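Local coordinates for protein FAD-dependent oxidoreductase (Actinomadura kijaniata, PDB 3M9V) that is a flavin-dependent oxidoreductase of the acyl-CoA dehydrogenase family, a key enzyme of D-kijanose biosynthesis that binds dTDP and probably acts on a dTDP-linked sugar, at residues T153-R156 against G162-L165; S259-L264 against S313-A318; R308-S313 against Q341-A346. All blocks are in the same frame, centred on the assembly; numbering follows the deposited sequence.

Contact 1. Residues T153-R156 against G162-L165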
loop_
_atom_site.group_PDB
_atom_site.type_symbol
_atom_site.label_atom_id
_atom_site.label_comp_id
_atom_site.label_asym_id
_atom_site.label_seq_id
_atom_site.Cartn_x
_atom_site.Cartn_y
_atom_site.Cartn_z
ATOM N N THR A 153 -26.209 -14.573 -27.659
ATOM C CA THR A 153 -27.565 -14.082 -27.858
ATOM C C THR A 153 -27.662 -13.558 -29.286
ATOM O O THR A 153 -26.955 -12.621 -29.656
ATOM C CB THR A 153 -27.906 -12.976 -26.844
ATOM O OG1 THR A 153 -27.929 -13.550 -25.535
ATOM C CG2 THR A 153 -29.270 -12.353 -27.149
ATOM N N THR A 154 -28.550 -14.146 -30.086
ATOM C CA THR A 154 -28.573 -13.871 -31.526
ATOM C C THR A 154 -29.982 -13.523 -31.999
ATOM O O THR A 154 -30.973 -14.034 -31.478
ATOM C CB THR A 154 -28.049 -15.094 -32.323
ATOM O OG1 THR A 154 -28.814 -16.238 -31.945
ATOM C CG2 THR A 154 -26.667 -15.472 -31.861
ATOM N N LEU A 155 -30.066 -12.622 -32.966
ATOM C CA LEU A 155 -31.335 -12.254 -33.566
ATOM C C LEU A 155 -31.400 -12.909 -34.945
ATOM O O LEU A 155 -30.466 -12.807 -35.739
ATOM C CB LEU A 155 -31.429 -10.742 -33.776
ATOM C CG LEU A 155 -32.154 -9.721 -32.900
ATOM C CD1 LEU A 155 -32.146 -8.395 -33.651
ATOM C CD2 LEU A 155 -33.581 -10.120 -32.538
ATOM N N ARG A 156 -32.512 -13.572 -35.230
ATOM C CA ARG A 156 -32.674 -14.356 -36.452
ATOM C C ARG A 156 -33.902 -13.792 -37.171
ATOM O O ARG A 156 -34.926 -13.502 -36.547
ATOM C CB ARG A 156 -33.025 -15.774 -35.998
ATOM C CG ARG A 156 -32.319 -16.910 -36.689
ATOM C CD ARG A 156 -33.214 -18.127 -36.555
ATOM N NE ARG A 156 -33.786 -18.218 -35.215
ATOM C CZ ARG A 156 -34.799 -19.011 -34.881
ATOM N NH1 ARG A 156 -35.233 -19.037 -33.629
ATOM N NH2 ARG A 156 -35.385 -19.781 -35.789
ATOM N N GLY A 162 -39.646 -9.475 -39.485
ATOM C CA GLY A 162 -39.307 -9.221 -38.088
ATOM C C GLY A 162 -38.215 -10.172 -37.626
ATOM O O GLY A 162 -37.463 -10.683 -38.457
ATOM N N TRP A 163 -38.103 -10.422 -36.324
ATOM C CA TRP A 163 -36.980 -11.205 -35.791
ATOM C C TRP A 163 -37.392 -12.125 -34.641
ATOM O O TRP A 163 -38.449 -11.970 -34.031
ATOM C CB TRP A 163 -35.900 -10.292 -35.182
ATOM C CG TRP A 163 -35.428 -9.186 -36.081
ATOM C CD1 TRP A 163 -35.998 -7.951 -36.241
ATOM C CD2 TRP A 163 -34.270 -9.212 -36.923
ATOM N NE1 TRP A 163 -35.270 -7.218 -37.153
ATOM C CE2 TRP A 163 -34.203 -7.964 -37.580
ATOM C CE3 TRP A 163 -33.286 -10.171 -37.182
ATOM C CZ2 TRP A 163 -33.188 -7.644 -38.487
ATOM C CZ3 TRP A 163 -32.288 -9.860 -38.089
ATOM C CH2 TRP A 163 -32.239 -8.600 -38.720
ATOM N N LEU A 164 -36.500 -13.057 -34.340
ATOM C CA LEU A 164 -36.676 -13.978 -33.235
ATOM C C LEU A 164 -35.350 -13.904 -32.476
ATOM O O LEU A 164 -34.263 -13.925 -33.066
ATOM C CB LEU A 164 -36.971 -15.415 -33.690
ATOM C CG LEU A 164 -38.267 -15.581 -34.502
ATOM C CD1 LEU A 164 -38.278 -16.942 -35.193
ATOM C CD2 LEU A 164 -39.433 -15.495 -33.537
ATOM N N LEU A 165 -35.469 -13.789 -31.161
ATOM C CA LEU A 165 -34.317 -13.508 -30.311
ATOM C C LEU A 165 -34.128 -14.752 -29.454
ATOM O O LEU A 165 -35.066 -15.184 -28.765
ATOM C CB LEU A 165 -34.593 -12.273 -29.445
ATOM C CG LEU A 165 -33.581 -11.933 -28.341
ATOM C CD1 LEU A 165 -32.204 -11.585 -28.942
ATOM C CD2 LEU A 165 -34.116 -10.784 -27.501
#

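Contact 2. Residues S259-L264 against S313-A318. With TYD (thymidine-5'-diphosphate), chain B.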
loop_
_atom_site.group_PDB
_atom_site.type_symbol
_atom_site.label_atom_id
_atom_site.label_comp_id
_atom_site.label_asym_id
_atom_site.label_seq_id
_atom_site.Cartn_x
_atom_site.Cartn_y
_atom_site.Cartn_z
ATOM N N SER A 259 -23.121 5.316 -20.477
ATOM C CA SER A 259 -23.850 4.229 -19.843
ATOM C C SER A 259 -23.414 3.824 -18.444
ATOM O O SER A 259 -24.231 3.242 -17.733
ATOM C CB SER A 259 -23.696 2.942 -20.673
ATOM O OG SER A 259 -24.449 3.134 -21.853
ATOM N N SER A 260 -22.150 4.028 -18.066
ATOM C CA SER A 260 -21.656 3.390 -16.853
ATOM C C SER A 260 -20.918 4.279 -15.870
ATOM O O SER A 260 -20.795 3.915 -14.702
ATOM C CB SER A 260 -20.665 2.275 -17.219
ATOM O OG SER A 260 -21.425 1.182 -17.708
ATOM N N VAL A 261 -20.412 5.420 -16.326
ATOM C CA VAL A 261 -19.482 6.221 -15.523
ATOM C C VAL A 261 -20.086 6.795 -14.238
ATOM O O VAL A 261 -19.398 6.961 -13.213
ATOM C CB VAL A 261 -18.737 7.301 -16.370
ATOM C CG1 VAL A 261 -19.672 8.458 -16.698
ATOM C CG2 VAL A 261 -17.549 7.791 -15.532
ATOM N N SER A 262 -21.393 7.048 -14.266
ATOM C CA SER A 262 -22.000 7.661 -13.100
ATOM C C SER A 262 -22.135 6.707 -11.903
ATOM O O SER A 262 -22.321 7.098 -10.728
ATOM C CB SER A 262 -23.241 8.482 -13.517
ATOM O OG SER A 262 -24.370 7.653 -13.726
ATOM N N VAL A 263 -22.059 5.420 -12.198
ATOM C CA VAL A 263 -22.104 4.389 -11.163
ATOM C C VAL A 263 -20.946 4.506 -10.164
ATOM O O VAL A 263 -21.020 3.887 -9.114
ATOM C CB VAL A 263 -22.129 2.946 -11.728
ATOM C CG1 VAL A 263 -20.732 2.423 -11.926
ATOM C CG2 VAL A 263 -22.851 2.033 -10.738
ATOM N N LEU A 264 -19.918 5.299 -10.473
ATOM C CA LEU A 264 -18.820 5.563 -9.567
ATOM C C LEU A 264 -19.372 6.250 -8.309
ATOM O O LEU A 264 -18.810 6.030 -7.246
ATOM C CB LEU A 264 -17.742 6.462 -10.199
ATOM C CG LEU A 264 -16.878 5.846 -11.322
ATOM C CD1 LEU A 264 -15.718 6.703 -11.854
ATOM C CD2 LEU A 264 -16.395 4.421 -10.959
ATOM N N SER A 313 -13.890 14.610 -10.714
ATOM C CA SER A 313 -13.232 15.240 -11.863
ATOM C C SER A 313 -13.461 14.433 -13.149
ATOM O O SER A 313 -13.573 15.014 -14.222
ATOM C CB SER A 313 -11.709 15.336 -11.659
ATOM O OG SER A 313 -11.416 16.042 -10.465
ATOM N N ALA A 314 -13.464 13.106 -13.067
ATOM C CA ALA A 314 -13.668 12.307 -14.284
ATOM C C ALA A 314 -15.116 12.505 -14.731
ATOM O O ALA A 314 -15.390 12.472 -15.930
ATOM C CB ALA A 314 -13.455 10.833 -13.964
ATOM N N LEU A 315 -16.031 12.727 -13.787
ATOM C CA LEU A 315 -17.418 13.019 -14.162
ATOM C C LEU A 315 -17.593 14.397 -14.803
ATOM O O LEU A 315 -18.323 14.561 -15.785
ATOM C CB LEU A 315 -18.378 12.816 -12.986
ATOM C CG LEU A 315 -18.535 11.317 -12.691
ATOM C CD1 LEU A 315 -19.038 11.097 -11.288
ATOM C CD2 LEU A 315 -19.483 10.634 -13.689
ATOM N N THR A 316 -16.877 15.388 -14.280
ATOM C CA THR A 316 -16.895 16.715 -14.903
ATOM C C THR A 316 -16.311 16.673 -16.303
ATOM O O THR A 316 -16.912 17.223 -17.220
ATOM C CB THR A 316 -16.048 17.673 -14.077
ATOM O OG1 THR A 316 -16.697 17.829 -12.812
ATOM C CG2 THR A 316 -15.927 19.035 -14.775
ATOM N N ALA A 317 -15.158 16.020 -16.442
ATOM C CA ALA A 317 -14.527 15.864 -17.735
ATOM C C ALA A 317 -15.424 15.091 -18.697
ATOM O O ALA A 317 -15.502 15.434 -19.872
ATOM C CB ALA A 317 -13.195 15.167 -17.581
ATOM N N ALA A 318 -16.065 14.025 -18.226
ATOM C CA ALA A 318 -16.935 13.254 -19.102
ATOM C C ALA A 318 -18.119 14.088 -19.601
ATOM O O ALA A 318 -18.481 13.961 -20.777
ATOM C CB ALA A 318 -17.427 11.973 -18.422
HETATM P PA TYD B . -24.025 1.218 -24.879
HETATM O O1A TYD B . -25.110 0.168 -25.030
HETATM O O2A TYD B . -23.268 1.372 -23.572
HETATM O O3A TYD B . -22.973 1.066 -26.083
HETATM P PB TYD B . -22.920 -0.356 -26.832
HETATM O O1B TYD B . -23.049 -1.363 -25.703
HETATM O O2B TYD B . -21.521 -0.247 -27.403
HETATM O O3B TYD B . -24.077 -0.258 -27.809
HETATM O "O5'" TYD B . -24.539 2.669 -25.364
HETATM C "C5'" TYD B . -24.901 2.958 -26.713
HETATM C "C4'" TYD B . -25.815 4.142 -26.430
HETATM O "O4'" TYD B . -25.063 5.268 -25.994
HETATM C "C3'" TYD B . -26.642 4.604 -27.615
HETATM O "O3'" TYD B . -27.963 4.282 -27.178
HETATM C "C2'" TYD B . -26.543 6.121 -27.582
HETATM C "C1'" TYD B . -25.702 6.492 -26.363
HETATM N N1 TYD B . -24.663 7.466 -26.727
HETATM C C2 TYD B . -24.509 8.588 -26.026
HETATM O O2 TYD B . -25.272 8.815 -25.057
HETATM N N3 TYD B . -23.549 9.469 -26.383
HETATM C C4 TYD B . -22.728 9.225 -27.432
HETATM O O4 TYD B . -21.847 10.057 -27.736
HETATM C C5 TYD B . -22.882 8.064 -28.169
HETATM C C5M TYD B . -22.030 7.706 -29.358
HETATM C C6 TYD B . -23.880 7.184 -27.775
#

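Contact 3. Residues R308-S313 against Q341-A346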
loop_
_atom_site.group_PDB
_atom_site.type_symbol
_atom_site.label_atom_id
_atom_site.label_comp_id
_atom_site.label_asym_id
_atom_site.label_seq_id
_atom_site.Cartn_x
_atom_site.Cartn_y
_atom_site.Cartn_z
ATOM N N ARG A 308 -13.427 11.135 -3.712
ATOM C CA ARG A 308 -14.381 12.098 -4.242
ATOM C C ARG A 308 -13.819 12.977 -5.361
ATOM O O ARG A 308 -14.528 13.226 -6.344
ATOM C CB ARG A 308 -14.906 12.970 -3.104
ATOM C CG ARG A 308 -15.869 12.241 -2.169
ATOM C CD ARG A 308 -16.341 13.257 -1.134
ATOM N NE ARG A 308 -17.550 12.839 -0.432
ATOM C CZ ARG A 308 -18.803 13.154 -0.769
ATOM N NH1 ARG A 308 -19.078 13.931 -1.801
ATOM N NH2 ARG A 308 -19.810 12.685 -0.038
ATOM N N ALA A 309 -12.563 13.411 -5.224
ATOM C CA ALA A 309 -12.023 14.386 -6.170
ATOM C C ALA A 309 -11.816 13.615 -7.467
ATOM O O ALA A 309 -11.912 14.197 -8.523
ATOM C CB ALA A 309 -10.672 14.878 -5.711
ATOM N N THR A 310 -11.449 12.338 -7.405
ATOM C CA THR A 310 -11.110 11.585 -8.616
ATOM C C THR A 310 -12.382 11.235 -9.400
ATOM O O THR A 310 -12.438 11.456 -10.597
ATOM C CB THR A 310 -10.373 10.295 -8.240
ATOM O OG1 THR A 310 -9.154 10.686 -7.608
ATOM C CG2 THR A 310 -9.943 9.525 -9.514
ATOM N N ALA A 311 -13.398 10.702 -8.725
ATOM C CA ALA A 311 -14.691 10.424 -9.341
ATOM C C ALA A 311 -15.298 11.719 -9.865
ATOM O O ALA A 311 -15.737 11.802 -11.013
ATOM C CB ALA A 311 -15.642 9.750 -8.315
ATOM N N GLY A 312 -15.316 12.741 -9.014
ATOM C CA GLY A 312 -15.881 14.031 -9.397
ATOM C C GLY A 312 -15.219 14.605 -10.628
ATOM O O GLY A 312 -15.916 15.043 -11.533
ATOM N N SER A 313 -13.890 14.610 -10.714
ATOM C CA SER A 313 -13.232 15.240 -11.863
ATOM C C SER A 313 -13.461 14.433 -13.149
ATOM O O SER A 313 -13.573 15.014 -14.222
ATOM C CB SER A 313 -11.709 15.336 -11.659
ATOM O OG SER A 313 -11.416 16.042 -10.465
ATOM N N GLN A 341 -11.884 5.031 -17.188
ATOM C CA GLN A 341 -11.081 3.939 -16.649
ATOM C C GLN A 341 -9.975 4.309 -15.641
ATOM O O GLN A 341 -9.686 3.540 -14.723
ATOM C CB GLN A 341 -10.583 2.998 -17.746
ATOM C CG GLN A 341 -11.773 2.509 -18.603
ATOM C CD GLN A 341 -12.699 1.590 -17.814
ATOM O OE1 GLN A 341 -12.235 0.720 -17.064
ATOM N NE2 GLN A 341 -14.011 1.748 -18.009
ATOM N N CYS A 342 -9.325 5.450 -15.828
ATOM C CA CYS A 342 -8.326 5.917 -14.872
ATOM C C CYS A 342 -9.008 6.059 -13.506
ATOM O O CYS A 342 -8.488 5.591 -12.501
ATOM C CB CYS A 342 -7.803 7.306 -15.278
ATOM S SG CYS A 342 -6.555 7.097 -16.558
ATOM N N ALA A 343 -10.155 6.724 -13.505
ATOM C CA ALA A 343 -10.896 6.987 -12.255
ATOM C C ALA A 343 -11.457 5.714 -11.627
ATOM O O ALA A 343 -11.440 5.556 -10.405
ATOM C CB ALA A 343 -12.028 8.012 -12.463
ATOM N N LYS A 344 -11.974 4.814 -12.457
ATOM C CA LYS A 344 -12.515 3.542 -11.981
ATOM C C LYS A 344 -11.493 2.688 -11.247
ATOM O O LYS A 344 -11.768 2.126 -10.184
ATOM C CB LYS A 344 -13.109 2.716 -13.147
ATOM C CG LYS A 344 -13.846 1.460 -12.672
ATOM C CD LYS A 344 -14.429 0.636 -13.843
ATOM C CE LYS A 344 -15.547 -0.316 -13.406
ATOM N NZ LYS A 344 -14.848 -1.526 -12.935
ATOM N N LEU A 345 -10.292 2.576 -11.800
ATOM C CA LEU A 345 -9.267 1.798 -11.121
ATOM C C LEU A 345 -8.940 2.396 -9.748
ATOM O O LEU A 345 -8.803 1.674 -8.758
ATOM C CB LEU A 345 -8.029 1.704 -12.009
ATOM C CG LEU A 345 -7.037 0.576 -11.709
ATOM C CD1 LEU A 345 -6.380 0.267 -13.042
ATOM C CD2 LEU A 345 -5.938 1.193 -10.887
ATOM N N ALA A 346 -8.825 3.716 -9.666
ATOM C CA ALA A 346 -8.570 4.393 -8.390
ATOM C C ALA A 346 -9.744 4.173 -7.460
ATOM O O ALA A 346 -9.544 3.825 -6.298
ATOM C CB ALA A 346 -8.414 5.870 -8.646
#

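Contact 1. Residues T153-R156 against G162-L165
R156 and L164 form the antiparallel hydrogen-bonded pair of this hairpin: R156 N gives its proton to L164 O at 2.8 Å, and L164 N returns one to R156 O at 2.7 Å, both in the carbonyl plane. One residue along, L155 and L165 make the non-hydrogen-bonded pair, their side chains on the sheet face away from those of R156 and L164. L155 meets W163 through both methyls: CD2 lies 3.5 Å from W163 CB, while CD1 sits over one indole face, a CH-pi contact 4.3 Å from the centroid of the five-membered ring. Were W163 an alanine, the face beneath L155 CD1 would be lost, and a gap would probably open beside that methyl. L165, with CG anti to the backbone N (chi1 172°), brings CD1 to 3.5 Å from T153 CG2. Across the sheet, L164 CD1 lies over one face of the R156 guanidinium, toward its rim, 4.0 Å from R156 NH1. Further out, D231 holds that guanidinium through a salt bridge, and D147 takes a hydrogen bond with T153 OG1. The chemistry is thus split by face: L155, L165 and the indole make one face largely apolar, while the face of R156 and L164 carries an exposed charge paired with D231.

Contact 2. Residues S259-L264 against S313-A318
V261 and L315 meet through methyl groups, the two side chains lying alongside one another and running in opposing senses. L315 CD2 is the atom that does the touching: it lies 3.7 Å from V261 CG1 and 3.9 Å from V261 CG2, so that it faces both branches of the valine. The same methyl rests 3.7 Å from V261 O and 3.9 Å from S262 CA, and so packs on the backbone as well as on the side chain. L315 reaches this spot although its CB does not aim at the other segment: CG is anti to the carbonyl carbon (chi1 -72°) and chi2 near 159° extends the branch across. The CB of V261 is directed at the helix, and with chi1 at 75° CG1 sits between the backbone N and the carbonyl carbon, the branch nearest L315 CD2. No hydrogen bond joins the two segments, and the touching residues are all buried. Around them, F340 of helix 329-362 packs on V261, and A85 of helix 81-94 on L315. At the other end of 259-264, away from the contact with 313-318, S259 OG lies 2.7 Å from TYD O2A of the alpha phosphate, with G255 O as a second hydrogen-bond partner. The contact belongs to the all-helical C-terminal domain of the acyl-CoA dehydrogenase fold, packing residues 261-262, at the C-terminal side of the dTDP-binding helix 253-260, against the long helix 291-323.

Contact 3. Residues R308-S313 against Q341-A346
T310 and A343 face each other across helices 291-323 and 329-362, their CA atoms 5.9 Å apart, the nearest pair of the two segments. The apolar contacts all converge on one methyl. T310 CG2 lies 3.9 Å from A343 CB and equally far from A343 CA, and 4.1 Å from A346 CB, so it rests against two alanines one helical turn apart. Its placement follows from the torsion: OG1 lies beside the backbone N (chi1 -63°), which leaves CG2 anti to that N and directed at the other helix. A343 CB also lies 3.9 Å from T310 O, so it packs on the backbone too. With small groups on both sides, methyls and backbone atoms, the helices pack closely, and no hydrogen bond crosses between the segments.

The polar bonds run along the helices instead. T310 OG1 is hydrogen-bonded to A306 O, one turn earlier, which satisfies the hydroxyl within its own helix. S313 OG donates to A309 O at 2.7 Å, tilted 18° from the carbonyl plane, and S313 N donates to the same oxygen, so two donors grip it.

Contacts between subunits form the last group. A306 of the second subunit packs on T310, S313 of that subunit packs on A309 and S313, and C342 O is hydrogen-bonded to S302 OG of the same neighbour. The small side chains thus serve two interfaces. Such close helix-to-helix packing through alanine and threonine builds the C-terminal helical bundle of the acyl-CoA dehydrogenase fold, at a place where two subunits of the tetramer also meet.

From the N terminus, contact 1 comes first and closes a short hairpin between strands 154-157 and 163-172 in the middle, beta-sheet domain. It is complete before the others open, and its nearest atoms stay about 17 Å from contact 2 and about 22 Å from contact 3. Contact 2 closes a long, mostly helical loop of 48 residues, contact 3 one of 27, 22 of them helical. Those two cross, with S313 common to both. Their centres are 8 Å apart, and A314 CB touches A343 CB at 3.5 Å. Helix 291-323 therefore joins the segment 259-264 to helix 329-362, tying the C-terminal helices together beside the second subunit.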